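Local coordinates for protein fiber (Bovine adenovirus 4, PDB 4UE0) that forms the trimeric head domain of the viral fibre, the part that probably attaches the virion to a receptor on the host cell, at residues M17-A22 / S41-T46; A72-Q77 / I109-W114; K84-T89 / N100-L105. All coordinates share one frame; numbering follows the deposited sequence.

Overall arrangement
The three contacts lie side by side in the head domain, whose chain folds as two antiparallel sheets. Contacts 1 and 2 have centres about 11 Å apart and meet along their loops: Phe43 O lies 2.8 Å from Val111 N, a probable backbone hydrogen bond. Contact 3, centred about 9 Å from contact 2, is nested inside the loop that contact 2 closes, and strands 70-77 and 83-93 are neighbours in one sheet. Contacts 1 and 3, about 14 Å apart between centres, meet through aromatic and aliphatic tips, Phe43 on Phe101 and Pro45 on Leu105. Contacts 1 and 2 also touch the second subunit of the trimer, and contacts 2 and 3 touch the third.

Contact 1. Residues M17-A22 / S41-T46; sequences MDFIIA and SQFMPT
Just before strand 19-29, Asp18 merely brushes Thr46 with its CB, and the packing proper begins at Phe19. Its CG sits in the crowded position between backbone N and carbonyl carbon (chi1 66°), which turns the ring down onto segment 41-46. Pro45 CA stands 3.8 Å from the ring centroid and almost on its normal, a CH-pi contact over the middle of one face. The flat, polarisable face of a phenyl suits this place, since it can accept the CA-H of Pro45. Beside it, Thr46 OG1 comes within 3.6 Å of Phe19 CD1, while the Phe19 and Phe43 side chains cross obliquely, CE2 of the first meeting CD2 of the second. Ile20 takes part through its carbonyl: water 1 donates to Ile20 O at 2.8 Å and accepts from Met44 N at 3.0 Å, so the water bridges the two backbones. Ile21 lies alongside Phe43, the two side chains pointing the same way, and its CG2 branch sits over one face of the phenyl, 3.6 Å from Phe43 CG. At Ala22 the backbones meet. Ser41 N donates to Ala22 O at 3.0 Å, nearly along the C=O axis, and water 3 accepts from Ala22 N at 2.8 Å. The small side chains of Ala22 and Ser41 suit the subunit interface, where Ser41 OG bonds Ser117 of the second subunit. The two segments run in nearly opposite directions, joined by one direct backbone bond at Ala22 and by water elsewhere, so cohesion rests largely on carbon-to-ring packing, and Thr46 N is buried without a partner.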
loop_
_atom_site.group_PDB
_atom_site.type_symbol
_atom_site.label_atom_id
_atom_site.label_comp_id
_atom_site.label_asym_id
_atom_site.label_seq_id
_atom_site.Cartn_x
_atom_site.Cartn_y
_atom_site.Cartn_z
ATOM N N MET A 17 12.410 4.137 21.716
ATOM C CA MET A 17 13.668 3.739 22.148
ATOM C C MET A 17 14.625 4.572 21.281
ATOM O O MET A 17 14.473 5.823 21.221
ATOM C CB MET A 17 13.735 2.223 22.034
ATOM C CG MET A 17 12.499 1.580 22.715
ATOM S SD MET A 17 12.413 1.628 24.545
ATOM C CE MET A 17 10.687 1.792 25.029
ATOM N N ASP A 18 15.544 3.867 20.608
ATOM C CA ASP A 18 16.699 4.398 19.929
ATOM C C ASP A 18 16.459 4.465 18.411
ATOM O O ASP A 18 17.430 4.502 17.654
ATOM C CB ASP A 18 17.869 3.452 20.277
ATOM C CG ASP A 18 19.248 4.071 20.095
ATOM O OD1 ASP A 18 19.420 5.310 20.117
ATOM O OD2 ASP A 18 20.161 3.251 19.862
ATOM N N PHE A 19 15.199 4.493 17.951
ATOM C CA PHE A 19 14.922 4.646 16.520
ATOM C C PHE A 19 13.733 5.596 16.324
ATOM O O PHE A 19 13.106 6.073 17.293
ATOM C CB PHE A 19 14.768 3.284 15.810
ATOM C CG PHE A 19 13.568 2.474 16.252
ATOM C CD1 PHE A 19 13.655 1.599 17.335
ATOM C CD2 PHE A 19 12.340 2.573 15.579
ATOM C CE1 PHE A 19 12.570 0.832 17.736
ATOM C CE2 PHE A 19 11.256 1.810 15.982
ATOM C CZ PHE A 19 11.368 0.974 17.080
ATOM N N ILE A 20 13.471 5.940 15.066
ATOM C CA ILE A 20 12.432 6.909 14.652
ATOM C C ILE A 20 11.426 6.195 13.783
ATOM O O ILE A 20 11.792 5.393 12.916
ATOM C CB ILE A 20 13.042 8.027 13.722
ATOM C CG1 ILE A 20 13.887 8.994 14.525
ATOM C CG2 ILE A 20 11.976 8.824 12.934
ATOM C CD1 ILE A 20 13.113 9.939 15.422
ATOM N N ILE A 21 10.156 6.544 13.991
ATOM C CA ILE A 21 9.123 6.265 13.014
ATOM C C ILE A 21 8.455 7.576 12.661
ATOM O O ILE A 21 8.430 8.518 13.466
ATOM C CB ILE A 21 8.072 5.259 13.458
ATOM C CG1 ILE A 21 7.214 5.757 14.599
ATOM C CG2 ILE A 21 8.711 3.942 13.737
ATOM C CD1 ILE A 21 5.943 4.952 14.729
ATOM N N ALA A 22 7.985 7.673 11.422
ATOM C CA ALA A 22 7.390 8.915 10.941
ATOM C C ALA A 22 6.008 8.622 10.380
ATOM O O ALA A 22 5.864 7.888 9.398
ATOM C CB ALA A 22 8.275 9.601 9.917
ATOM N N SER A 41 6.215 5.852 7.192
ATOM C CA SER A 41 7.361 5.586 6.323
ATOM C C SER A 41 8.096 4.328 6.746
ATOM O O SER A 41 7.899 3.827 7.875
ATOM C CB SER A 41 8.315 6.782 6.306
ATOM O OG SER A 41 7.746 7.912 5.668
ATOM N N GLN A 42 8.944 3.781 5.878
ATOM C CA GLN A 42 9.802 2.698 6.297
ATOM C C GLN A 42 10.627 3.105 7.527
ATOM O O GLN A 42 10.935 4.270 7.737
ATOM C CB GLN A 42 10.705 2.241 5.164
ATOM C CG GLN A 42 11.731 3.266 4.730
ATOM C CD GLN A 42 12.471 2.804 3.499
ATOM O OE1 GLN A 42 11.865 2.464 2.480
ATOM N NE2 GLN A 42 13.784 2.753 3.583
ATOM N N PHE A 43 10.955 2.112 8.340
ATOM C CA PHE A 43 11.754 2.367 9.521
ATOM C C PHE A 43 12.560 1.136 9.865
ATOM O O PHE A 43 12.249 0.018 9.451
ATOM C CB PHE A 43 10.886 2.792 10.706
ATOM C CG PHE A 43 9.975 1.707 11.236
ATOM C CD1 PHE A 43 8.766 1.446 10.601
ATOM C CD2 PHE A 43 10.319 0.953 12.330
ATOM C CE1 PHE A 43 7.921 0.452 11.057
ATOM C CE2 PHE A 43 9.483 -0.051 12.786
ATOM C CZ PHE A 43 8.288 -0.305 12.139
ATOM N N MET A 44 13.591 1.353 10.679
ATOM C CA MET A 44 14.516 0.289 11.049
ATOM C C MET A 44 14.501 0.134 12.573
ATOM O O MET A 44 15.168 0.888 13.311
ATOM C CB MET A 44 15.945 0.471 10.578
ATOM C CG MET A 44 16.760 -0.765 10.898
ATOM S SD MET A 44 18.459 -0.581 10.346
ATOM C CE MET A 44 18.279 -1.043 8.623
ATOM N N PRO A 45 13.740 -0.831 13.089
ATOM C CA PRO A 45 13.766 -1.071 14.516
ATOM C C PRO A 45 15.125 -1.639 14.915
ATOM O O PRO A 45 15.739 -2.388 14.155
ATOM C CB PRO A 45 12.643 -2.095 14.714
ATOM C CG PRO A 45 12.634 -2.881 13.455
ATOM C CD PRO A 45 12.942 -1.859 12.376
ATOM N N THR A 46 15.553 -1.363 16.134
ATOM C CA THR A 46 16.860 -1.792 16.620
ATOM C C THR A 46 16.765 -2.909 17.650
ATOM O O THR A 46 17.781 -3.341 18.189
ATOM C CB THR A 46 17.596 -0.584 17.246
ATOM O OG1 THR A 46 16.750 -0.015 18.243
ATOM C CG2 THR A 46 17.880 0.473 16.200
HETATM O O HOH W 1 13.867 4.198 11.499
HETATM O O HOH W 2 11.715 6.414 9.878
HETATM O O HOH W 3 9.035 5.817 9.622
#

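Contact 2. Residues A72-Q77 / I109-W114; sequences ASCTQQ and IMVSAW
The indole of Trp114 is approached obliquely by strand 70-77: Ala72 CB reaches CE3 at 3.8 Å, and Cys74 CB comes near CD1. Cys74 SG makes a sulfur-aromatic contact with the five-membered ring, also oblique. The second flat group, the amide of Gln76, is turned so that Ile109 O lies close to its plane. Gln76 NE2 donates to Ile109 O at 2.9 Å, arriving above the carbonyl plane, and an extended chain beyond CG carries it there past Val111 CG2. The other end, Gln76 OE1, bonds Glu106 N, so glutamine suits a place where one group must both give and accept. Ser112 grips Thr75 twice. Ser112 N donates to Thr75 O at 3.0 Å, while Thr75 N donates to Ser112 OG at 2.9 Å; with OG between the backbone N and the carbonyl carbon (chi1 55°), the hydroxyl does the work of a strand carbonyl. Val111 CG1 packs at 3.4 Å on Cys74 SG. Where the backbones part, water 4 donates to Ser73 O and Ala113 O, and water 5 links Gln77 N to Met110 O. Within this chain strand 70-77 is outermost in its sheet, paired with strand 83-93, while segment 109-114 lies along its other edge, bonds Phe43 through Val111 and enters strand 114-120 of the second sheet; Trp114 packs on Leu38 of that sheet and on Ile90 of strand 83-93, spanning the two.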
loop_
_atom_site.group_PDB
_atom_site.type_symbol
_atom_site.label_atom_id
_atom_site.label_comp_id
_atom_site.label_asym_id
_atom_site.label_seq_id
_atom_site.Cartn_x
_atom_site.Cartn_y
_atom_site.Cartn_z
ATOM N N ALA A 72 -3.336 -2.549 9.131
ATOM C CA ALA A 72 -2.519 -2.551 7.923
ATOM C C ALA A 72 -1.530 -3.697 7.996
ATOM O O ALA A 72 -1.543 -4.483 8.942
ATOM C CB ALA A 72 -1.807 -1.216 7.755
ATOM N N SER A 73 -0.666 -3.845 6.997
ATOM C CA SER A 73 0.403 -4.822 7.042
ATOM C C SER A 73 1.695 -4.214 6.551
ATOM O O SER A 73 1.705 -3.193 5.849
ATOM C CB SER A 73 0.093 -6.088 6.253
ATOM O OG SER A 73 0.127 -5.815 4.870
ATOM N N CYS A 74 2.789 -4.836 6.936
ATOM C CA CYS A 74 4.111 -4.466 6.489
ATOM C C CYS A 74 4.965 -5.697 6.414
ATOM O O CYS A 74 4.533 -6.787 6.811
ATOM C CB CYS A 74 4.708 -3.395 7.415
ATOM S SG CYS A 74 5.026 -3.959 9.080
ATOM N N THR A 75 6.196 -5.549 5.908
ATOM C CA THR A 75 7.095 -6.682 5.759
ATOM C C THR A 75 8.509 -6.324 6.187
ATOM O O THR A 75 8.901 -5.168 6.246
ATOM C CB THR A 75 7.148 -7.204 4.307
ATOM O OG1 THR A 75 7.806 -6.252 3.458
ATOM C CG2 THR A 75 5.754 -7.552 3.766
ATOM N N GLN A 76 9.259 -7.391 6.442
ATOM C CA GLN A 76 10.725 -7.334 6.485
ATOM C C GLN A 76 11.291 -8.460 5.616
ATOM O O GLN A 76 10.707 -9.536 5.514
ATOM C CB GLN A 76 11.277 -7.530 7.897
ATOM C CG GLN A 76 10.968 -6.387 8.838
ATOM C CD GLN A 76 11.526 -6.661 10.207
ATOM O OE1 GLN A 76 11.197 -7.670 10.841
ATOM N NE2 GLN A 76 12.412 -5.795 10.681
ATOM N N GLN A 77 12.415 -8.173 4.986
ATOM C CA GLN A 77 13.156 -9.147 4.191
ATOM C C GLN A 77 14.302 -9.659 5.027
ATOM O O GLN A 77 15.183 -8.894 5.422
ATOM C CB GLN A 77 13.657 -8.493 2.924
ATOM C CG GLN A 77 14.474 -9.414 2.045
ATOM C CD GLN A 77 14.817 -8.815 0.721
ATOM O OE1 GLN A 77 13.979 -8.237 0.069
ATOM N NE2 GLN A 77 16.053 -8.989 0.299
ATOM N N ILE A 109 16.652 -4.626 10.514
ATOM C CA ILE A 109 16.189 -4.875 9.174
ATOM C C ILE A 109 15.062 -3.884 8.891
ATOM O O ILE A 109 14.162 -3.691 9.709
ATOM C CB ILE A 109 15.671 -6.334 9.017
ATOM C CG1 ILE A 109 16.815 -7.316 9.224
ATOM C CG2 ILE A 109 14.993 -6.495 7.654
ATOM C CD1 ILE A 109 16.403 -8.759 9.081
ATOM N N MET A 110 15.090 -3.267 7.719
ATOM C CA MET A 110 14.089 -2.288 7.377
ATOM C C MET A 110 12.680 -2.894 7.316
ATOM O O MET A 110 12.494 -3.989 6.806
ATOM C CB MET A 110 14.409 -1.658 6.020
ATOM C CG MET A 110 13.670 -0.355 5.770
ATOM S SD MET A 110 14.213 1.046 6.795
ATOM C CE MET A 110 15.830 1.324 6.097
ATOM N N VAL A 111 11.707 -2.150 7.810
ATOM C CA VAL A 111 10.281 -2.486 7.738
ATOM C C VAL A 111 9.689 -1.602 6.651
ATOM O O VAL A 111 9.934 -0.389 6.637
ATOM C CB VAL A 111 9.574 -2.222 9.069
ATOM C CG1 VAL A 111 8.093 -2.517 8.978
ATOM C CG2 VAL A 111 10.191 -3.037 10.200
ATOM N N SER A 112 8.899 -2.206 5.747
ATOM C CA SER A 112 8.291 -1.421 4.677
ATOM C C SER A 112 7.267 -0.400 5.196
ATOM O O SER A 112 6.633 -0.595 6.222
ATOM C CB SER A 112 7.623 -2.339 3.670
ATOM O OG SER A 112 6.679 -3.198 4.278
ATOM N N ALA A 113 7.125 0.706 4.449
ATOM C CA ALA A 113 6.100 1.680 4.698
ATOM C C ALA A 113 4.716 1.035 4.560
ATOM O O ALA A 113 4.498 0.112 3.782
ATOM C CB ALA A 113 6.229 2.805 3.701
ATOM N N TRP A 114 3.763 1.581 5.296
ATOM C CA TRP A 114 2.391 1.075 5.261
ATOM C C TRP A 114 1.420 2.207 5.341
ATOM O O TRP A 114 1.718 3.303 5.800
ATOM C CB TRP A 114 2.139 0.048 6.384
ATOM C CG TRP A 114 2.476 0.508 7.774
ATOM C CD1 TRP A 114 3.616 0.241 8.455
ATOM C CD2 TRP A 114 1.645 1.265 8.674
ATOM N NE1 TRP A 114 3.551 0.761 9.710
ATOM C CE2 TRP A 114 2.361 1.421 9.859
ATOM C CE3 TRP A 114 0.373 1.845 8.574
ATOM C CZ2 TRP A 114 1.865 2.159 10.933
ATOM C CZ3 TRP A 114 -0.097 2.598 9.622
ATOM C CH2 TRP A 114 0.648 2.741 10.789
HETATM O O HOH W 4 2.906 -2.079 3.605
HETATM O O HOH W 5 13.447 -5.400 4.726
#

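Contact 3. Residues K84-T89 / N100-L105; sequences KTYGVT and NFSSSL
Two straight hydrogen bonds close the regular end of this hairpin: Thr89 N gives to Asn100 O at 2.9 Å and Asn100 N gives to Thr89 O at 2.8 Å. Val88 and Phe101 form the next, non-hydrogen-bonded pair, their side chains side by side. At Gly87 the pattern changes. Ser102 N still donates to Gly87 O, through a bent bond (132° at the hydrogen), but Gly87 N donates to Ser102 OG at 2.9 Å. With OG between the backbone N and the carbonyl carbon (chi1 54°), that hydroxyl substitutes for a backbone carbonyl as the chain leaves strand 96-101, a task a short serine does well. Water 6 hydrogen-bonds to Ser102 OG and Ser103 OG and donates to Thr85 O. Water 8 hydrogen-bonds to Thr89 OG1 and can donate to Asn100 O. At the same end water 9 donates to Thr89 O and accepts from Asn100 ND2, while Asn100 OD1 is hydrogen-bonded to Thr51 OG1. Tyr86 is clasped on opposite faces: Leu105 CD2 sits over the centre, 3.6 Å from the centroid, and Lys84 CG lies nearer the rim. Its hydroxyl binds water 7 and, weakly, Gln76. Leu105 also places CD1 over the Phe101 ring, so a branched leucine serves two aromatics. Within the sheet, strand 83-93 lies between strands 96-101 and 70-77, bonding the latter through Lys84, Tyr86 and Val88, while Phe101 and Leu105 bond the backbone of Thr50 and Val49 just before strand 51-55.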
loop_
_atom_site.group_PDB
_atom_site.type_symbol
_atom_site.label_atom_id
_atom_site.label_comp_id
_atom_site.label_asym_id
_atom_site.label_seq_id
_atom_site.Cartn_x
_atom_site.Cartn_y
_atom_site.Cartn_z
ATOM N N LYS A 84 8.877 -11.824 5.764
ATOM C CA LYS A 84 7.933 -11.935 6.864
ATOM C C LYS A 84 6.932 -10.802 6.749
ATOM O O LYS A 84 7.326 -9.643 6.606
ATOM C CB LYS A 84 8.644 -11.852 8.234
ATOM C CG LYS A 84 7.703 -11.993 9.424
ATOM C CD LYS A 84 7.384 -13.407 9.844
ATOM C CE LYS A 84 6.887 -13.394 11.291
ATOM N NZ LYS A 84 6.729 -14.751 11.876
ATOM N N THR A 85 5.651 -11.144 6.793
ATOM C CA THR A 85 4.559 -10.167 6.793
ATOM C C THR A 85 4.011 -10.024 8.206
ATOM O O THR A 85 3.786 -11.010 8.898
ATOM C CB THR A 85 3.460 -10.596 5.823
ATOM O OG1 THR A 85 4.024 -10.751 4.523
ATOM C CG2 THR A 85 2.358 -9.566 5.744
ATOM N N TYR A 86 3.827 -8.780 8.638
ATOM C CA TYR A 86 3.294 -8.428 9.946
ATOM C C TYR A 86 2.001 -7.684 9.819
ATOM O O TYR A 86 1.885 -6.782 8.975
ATOM C CB TYR A 86 4.267 -7.548 10.721
ATOM C CG TYR A 86 5.647 -8.124 10.854
ATOM C CD1 TYR A 86 6.615 -7.853 9.896
ATOM C CD2 TYR A 86 6.015 -8.912 11.935
ATOM C CE1 TYR A 86 7.888 -8.339 9.985
ATOM C CE2 TYR A 86 7.306 -9.428 12.033
ATOM C CZ TYR A 86 8.238 -9.127 11.073
ATOM O OH TYR A 86 9.521 -9.645 11.178
ATOM N N GLY A 87 1.044 -8.050 10.657
ATOM C CA GLY A 87 -0.132 -7.238 10.837
ATOM C C GLY A 87 0.175 -6.064 11.757
ATOM O O GLY A 87 0.941 -6.217 12.712
ATOM N N VAL A 88 -0.396 -4.904 11.457
ATOM C CA VAL A 88 -0.168 -3.672 12.205
ATOM C C VAL A 88 -1.528 -3.140 12.652
ATOM O O VAL A 88 -2.377 -2.858 11.829
ATOM C CB VAL A 88 0.526 -2.606 11.344
ATOM C CG1 VAL A 88 0.912 -1.436 12.239
ATOM C CG2 VAL A 88 1.741 -3.159 10.617
ATOM N N THR A 89 -1.738 -3.123 13.960
ATOM C CA THR A 89 -3.009 -2.652 14.531
ATOM C C THR A 89 -2.720 -1.390 15.318
ATOM O O THR A 89 -1.887 -1.423 16.232
ATOM C CB THR A 89 -3.619 -3.745 15.431
ATOM O OG1 THR A 89 -3.845 -4.940 14.647
ATOM C CG2 THR A 89 -4.951 -3.271 16.004
ATOM N N ASN A 100 0.668 -2.015 17.302
ATOM C CA ASN A 100 0.964 -3.390 17.660
ATOM C C ASN A 100 1.248 -4.208 16.443
ATOM O O ASN A 100 0.426 -4.248 15.513
ATOM C CB ASN A 100 -0.182 -4.002 18.454
ATOM C CG ASN A 100 -0.040 -3.724 19.914
ATOM O OD1 ASN A 100 0.827 -4.314 20.580
ATOM N ND2 ASN A 100 -0.868 -2.850 20.438
ATOM N N PHE A 101 2.385 -4.864 16.437
ATOM C CA PHE A 101 2.785 -5.794 15.366
ATOM C C PHE A 101 2.353 -7.198 15.753
ATOM O O PHE A 101 2.441 -7.575 16.920
ATOM C CB PHE A 101 4.296 -5.687 15.127
ATOM C CG PHE A 101 4.689 -4.325 14.675
ATOM C CD1 PHE A 101 4.586 -3.959 13.349
ATOM C CD2 PHE A 101 5.086 -3.372 15.589
ATOM C CE1 PHE A 101 4.889 -2.680 12.942
ATOM C CE2 PHE A 101 5.390 -2.092 15.173
ATOM C CZ PHE A 101 5.277 -1.741 13.858
ATOM N N SER A 102 1.968 -7.990 14.771
ATOM C CA SER A 102 1.446 -9.321 15.032
ATOM C C SER A 102 2.468 -10.241 15.662
ATOM O O SER A 102 2.100 -11.180 16.379
ATOM C CB SER A 102 0.916 -9.898 13.732
ATOM O OG SER A 102 1.884 -9.859 12.699
ATOM N N SER A 103 3.751 -10.021 15.379
ATOM C CA SER A 103 4.829 -10.748 15.997
ATOM C C SER A 103 6.002 -9.783 16.125
ATOM O O SER A 103 5.987 -8.677 15.561
ATOM C CB SER A 103 5.111 -12.047 15.236
ATOM O OG SER A 103 5.592 -11.842 13.979
ATOM N N SER A 104 7.014 -10.203 16.867
ATOM C CA SER A 104 8.154 -9.334 17.092
ATOM C C SER A 104 8.917 -9.066 15.799
ATOM O O SER A 104 9.169 -9.952 15.006
ATOM C CB SER A 104 9.073 -9.923 18.167
ATOM O OG SER A 104 9.634 -11.158 17.759
ATOM N N LEU A 105 9.306 -7.815 15.629
ATOM C CA LEU A 105 10.088 -7.429 14.470
ATOM C C LEU A 105 11.536 -7.944 14.597
ATOM O O LEU A 105 12.053 -8.160 15.690
ATOM C CB LEU A 105 10.079 -5.905 14.320
ATOM C CG LEU A 105 8.710 -5.270 14.132
ATOM C CD1 LEU A 105 8.843 -3.756 14.132
ATOM C CD2 LEU A 105 8.083 -5.710 12.842
HETATM O O HOH W 6 3.720 -11.620 11.893
HETATM O O HOH W 7 10.216 -11.998 12.444
HETATM O O HOH W 8 -1.455 -6.312 14.793
HETATM O O HOH W 9 -2.989 -1.596 18.850
#